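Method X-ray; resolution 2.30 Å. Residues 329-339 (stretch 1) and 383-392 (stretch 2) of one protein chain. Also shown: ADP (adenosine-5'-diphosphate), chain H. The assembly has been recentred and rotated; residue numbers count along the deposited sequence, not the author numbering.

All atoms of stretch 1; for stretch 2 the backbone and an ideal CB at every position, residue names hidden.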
# COMPACT_ATOMS: atom_id res chain seq x y z
N SER B 329 38.07 -13.45 28.72
CA SER B 329 39.22 -12.75 28.15
C SER B 329 39.07 -11.24 28.28
O SER B 329 40.04 -10.54 28.56
CB SER B 329 39.38 -13.14 26.68
OG SER B 329 39.44 -14.54 26.52
N MET B 330 37.85 -10.75 28.08
CA MET B 330 37.58 -9.32 28.21
C MET B 330 37.68 -8.88 29.66
O MET B 330 38.28 -7.85 29.97
CB MET B 330 36.20 -8.99 27.66
CG MET B 330 36.01 -9.35 26.20
SD MET B 330 34.34 -8.99 25.65
CE MET B 330 34.42 -9.51 23.94
N LEU B 331 37.09 -9.67 30.56
CA LEU B 331 37.12 -9.36 31.98
C LEU B 331 38.54 -9.37 32.52
O LEU B 331 38.91 -8.51 33.32
CB LEU B 331 36.26 -10.36 32.76
CG LEU B 331 34.76 -10.34 32.45
CD1 LEU B 331 34.02 -11.32 33.34
CD2 LEU B 331 34.21 -8.94 32.61
N LYS B 332 39.34 -10.33 32.07
CA LYS B 332 40.73 -10.42 32.49
C LYS B 332 41.52 -9.22 31.99
O LYS B 332 42.34 -8.66 32.71
CB LYS B 332 41.36 -11.72 31.99
CG LYS B 332 42.78 -11.97 32.49
CD LYS B 332 43.80 -11.86 31.36
CE LYS B 332 45.22 -12.07 31.88
NZ LYS B 332 46.23 -11.99 30.79
N SER B 333 41.25 -8.82 30.75
CA SER B 333 41.92 -7.68 30.14
C SER B 333 41.56 -6.38 30.86
O SER B 333 42.39 -5.48 30.97
CB SER B 333 41.56 -7.57 28.66
OG SER B 333 41.85 -8.78 27.98
N SER B 334 40.33 -6.29 31.34
CA SER B 334 39.89 -5.12 32.08
C SER B 334 40.63 -5.01 33.41
O SER B 334 41.13 -3.94 33.76
CB SER B 334 38.38 -5.17 32.33
OG SER B 334 37.65 -5.13 31.11
N ILE B 335 40.71 -6.12 34.13
CA ILE B 335 41.40 -6.15 35.42
C ILE B 335 42.88 -5.84 35.26
O ILE B 335 43.45 -5.06 36.03
CB ILE B 335 41.24 -7.52 36.10
CG1 ILE B 335 39.76 -7.83 36.34
CG2 ILE B 335 42.01 -7.57 37.41
CD1 ILE B 335 39.51 -9.20 36.92
N MET B 336 43.51 -6.43 34.25
CA MET B 336 44.93 -6.21 34.00
C MET B 336 45.22 -4.75 33.65
O MET B 336 46.25 -4.20 34.02
CB MET B 336 45.44 -7.13 32.89
CG MET B 336 45.44 -8.60 33.28
SD MET B 336 46.21 -8.86 34.89
CE MET B 336 47.89 -8.35 34.55
N GLU B 337 44.29 -4.13 32.92
CA GLU B 337 44.40 -2.72 32.58
C GLU B 337 44.16 -1.85 33.80
O GLU B 337 44.79 -0.80 33.96
CB GLU B 337 43.42 -2.36 31.46
CG GLU B 337 43.29 -0.86 31.18
CD GLU B 337 44.53 -0.24 30.57
OE1 GLU B 337 45.48 -0.99 30.23
OE2 GLU B 337 44.57 1.00 30.43
N LEU B 338 43.25 -2.28 34.66
CA LEU B 338 42.99 -1.58 35.91
C LEU B 338 44.20 -1.63 36.83
O LEU B 338 44.43 -0.72 37.62
CB LEU B 338 41.77 -2.17 36.61
CG LEU B 338 40.39 -1.80 36.06
CD1 LEU B 338 39.32 -2.59 36.79
CD2 LEU B 338 40.15 -0.31 36.18
N ALA B 339 44.97 -2.70 36.72
CA ALA B 339 46.18 -2.86 37.53
C ALA B 339 47.32 -2.02 36.98
O ALA B 339 48.19 -1.57 37.72
CB ALA B 339 46.59 -4.33 37.59
N UNK B 383 26.62 -7.81 26.34
CA UNK B 383 27.30 -7.67 25.06
C UNK B 383 28.76 -7.29 25.27
O UNK B 383 29.18 -7.00 26.39
CB UNK B 383 26.60 -6.63 24.19
N UNK B 384 29.53 -7.29 24.18
CA UNK B 384 30.93 -6.92 24.23
C UNK B 384 31.12 -5.50 24.71
O UNK B 384 32.01 -5.23 25.52
CB UNK B 384 31.57 -7.10 22.85
N UNK B 385 30.28 -4.59 24.22
CA UNK B 385 30.34 -3.20 24.65
C UNK B 385 30.01 -3.09 26.13
O UNK B 385 30.67 -2.36 26.86
CB UNK B 385 29.38 -2.34 23.82
N UNK B 386 28.99 -3.83 26.56
CA UNK B 386 28.55 -3.81 27.95
C UNK B 386 29.64 -4.28 28.90
O UNK B 386 29.78 -3.76 30.01
CB UNK B 386 27.30 -4.68 28.12
N UNK B 387 30.43 -5.26 28.46
CA UNK B 387 31.54 -5.77 29.26
C UNK B 387 32.63 -4.71 29.40
O UNK B 387 33.28 -4.60 30.43
CB UNK B 387 32.11 -7.04 28.63
N UNK B 388 32.81 -3.91 28.34
CA UNK B 388 33.75 -2.80 28.37
C UNK B 388 33.27 -1.70 29.30
O UNK B 388 34.08 -0.93 29.83
CB UNK B 388 33.96 -2.24 26.96
N UNK B 389 31.96 -1.62 29.49
CA UNK B 389 31.35 -0.62 30.36
C UNK B 389 31.46 -1.00 31.83
O UNK B 389 31.45 -0.14 32.70
CB UNK B 389 29.88 -0.42 29.98
N UNK B 390 31.56 -2.30 32.10
CA UNK B 390 31.54 -2.81 33.47
C UNK B 390 32.58 -2.23 34.45
O UNK B 390 32.22 -1.93 35.59
CB UNK B 390 31.73 -4.33 33.41
N UNK B 391 33.85 -2.08 34.03
CA UNK B 391 34.85 -1.63 35.01
C UNK B 391 34.54 -0.30 35.70
O UNK B 391 34.77 -0.19 36.91
CB UNK B 391 36.21 -1.51 34.31
N UNK B 392 34.03 0.69 34.97
CA UNK B 392 33.76 1.99 35.57
C UNK B 392 32.60 1.94 36.57
O UNK B 392 32.51 2.77 37.46
CB UNK B 392 33.46 3.01 34.47
PB ADP H . 29.27 -2.24 16.76
O1B ADP H . 28.93 -3.70 16.95
O2B ADP H . 30.03 -1.95 15.49
O3B ADP H . 28.11 -1.30 17.00
PA ADP H . 31.51 -0.86 17.79
O1A ADP H . 32.52 -1.43 16.82
O2A ADP H . 30.89 0.49 17.54
O3A ADP H . 30.31 -1.94 17.95
O5' ADP H . 32.21 -0.82 19.24
C5' ADP H . 31.66 -1.49 20.36
C4' ADP H . 32.54 -1.22 21.57
O4' ADP H . 32.48 -2.33 22.47
C3' ADP H . 34.00 -1.04 21.17
O3' ADP H . 34.39 0.33 21.35
C2' ADP H . 34.80 -1.95 22.08
O2' ADP H . 35.48 -1.16 23.06
C1' ADP H . 33.78 -2.85 22.76
N9 ADP H . 33.87 -4.21 22.16
C8 ADP H . 32.91 -4.79 21.43
N7 ADP H . 33.28 -6.03 21.02
C5 ADP H . 34.51 -6.26 21.50
C6 ADP H . 35.49 -7.37 21.44
N6 ADP H . 35.20 -8.51 20.76
N1 ADP H . 36.67 -7.21 22.07
C2 ADP H . 36.96 -6.08 22.74
N3 ADP H . 36.12 -5.03 22.84
C4 ADP H . 34.90 -5.06 22.26

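Stretch 1 is a continuous helix, and stretch 2 is helical from position 384; their axes run in roughly the same direction, at 29° and 9.7 Å apart at closest approach. Met330, Leu331, Ser334 and Leu338 form the face that stretch 2 meets.

Position 383 precedes the first helical turn, with phi/psi of -86/172, and its CA-to-CB bond points away from stretch 1. This is an N-cap site, where Ser, Thr, Asp or Asn would suit. It is Ser383, whose OG accepts from the backbone N of position 386 at 3.2 Å, capping an otherwise free amide.

At position 384 the ligand decides. The ideal CB lies 3.9 Å from Met330 CE but only 2.7 Å from ADP N7, a clash for any side chain, although the backbone angles of -61/-42 are open to all residues. Gly384 fits, its CA 4.2 Å from Met330 SD and its C 3.8 Å from ADP C8.

Position 385 points away from stretch 1, so many residues, long polar ones included, are possible. Arg385 extends from there, while its CA packs 3.2 Å from ADP O4'. Position 386 is also out of reach, and stretch 1 sets no preference; it is Ala386.

Position 387 points toward stretch 1, its ideal CB 4.2 Å from Met330 SD and 4.9 Å from Leu331 CD2. An apolar side chain is called for, with Ile, Leu, Val or Met all plausible. Ile387 uses both branches: CD1 reaches Met330 SD at 3.6 Å, and CG2 meets Leu331 CD2, also at 3.6 Å. It thus fits against two neighbouring residues of the facing helix.

Position 388 points sideways, beside the nucleotide, and favours a small residue. Ser388 places OG 3.5 Å from ADP C1' and makes a weak hydrogen bond from OG to Gly384 O, 3.3 Å. Position 389 is beyond the reach of stretch 1, which leaves the choice open; it is Met389.

Position 390 points toward stretch 1, but its ideal CB is still 5.3 Å from Leu331 CD2, so a longer apolar residue such as Leu or Met would close the gap. Leu390 does so, bringing CD1 to 4.3 Å from Leu331 CD2.

At position 391 the ideal CB is 4.1 Å from Leu338 CD1 and 4.7 Å from Ser334 CB. A compact apolar residue suits, and since N makes no bond to the preceding turn, proline is allowed. Pro391 sets CG 3.7 Å from Ser334 CB; Ser334 OG instead donates to its own helix at Met330 O, 3.0 Å.

Position 392 points away, tolerating many residues; it is Thr392.

Stretch 2 (383-392) SGRAISMLPT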
# COMPACT_ATOMS: atom_id res chain seq x y z
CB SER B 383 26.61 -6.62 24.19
OG SER B 383 26.74 -5.32 24.76
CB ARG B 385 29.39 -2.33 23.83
CG ARG B 385 29.51 -0.84 24.12
CD ARG B 385 28.53 -0.03 23.28
NE ARG B 385 28.80 1.40 23.37
CZ ARG B 385 28.25 2.21 24.28
NH1 ARG B 385 27.41 1.73 25.18
NH2 ARG B 385 28.56 3.50 24.29
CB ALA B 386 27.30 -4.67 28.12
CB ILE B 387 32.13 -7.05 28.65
CG1 ILE B 387 31.08 -8.16 28.64
CG2 ILE B 387 33.35 -7.50 29.42
CD1 ILE B 387 31.52 -9.41 27.92
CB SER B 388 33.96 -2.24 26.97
OG SER B 388 34.56 -3.20 26.12
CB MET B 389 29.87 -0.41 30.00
CG MET B 389 29.59 -0.03 28.55
SD MET B 389 29.44 1.74 28.24
CE MET B 389 31.16 2.21 28.08
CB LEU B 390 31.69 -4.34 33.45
CG LEU B 390 30.41 -5.13 33.19
CD1 LEU B 390 30.69 -6.62 33.30
CD2 LEU B 390 29.32 -4.71 34.16
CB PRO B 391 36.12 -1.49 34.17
CG PRO B 391 35.94 -2.49 33.09
CD PRO B 391 34.48 -2.42 32.74
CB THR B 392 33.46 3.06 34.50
OG1 THR B 392 33.25 4.33 35.14
CG2 THR B 392 32.23 2.70 33.70
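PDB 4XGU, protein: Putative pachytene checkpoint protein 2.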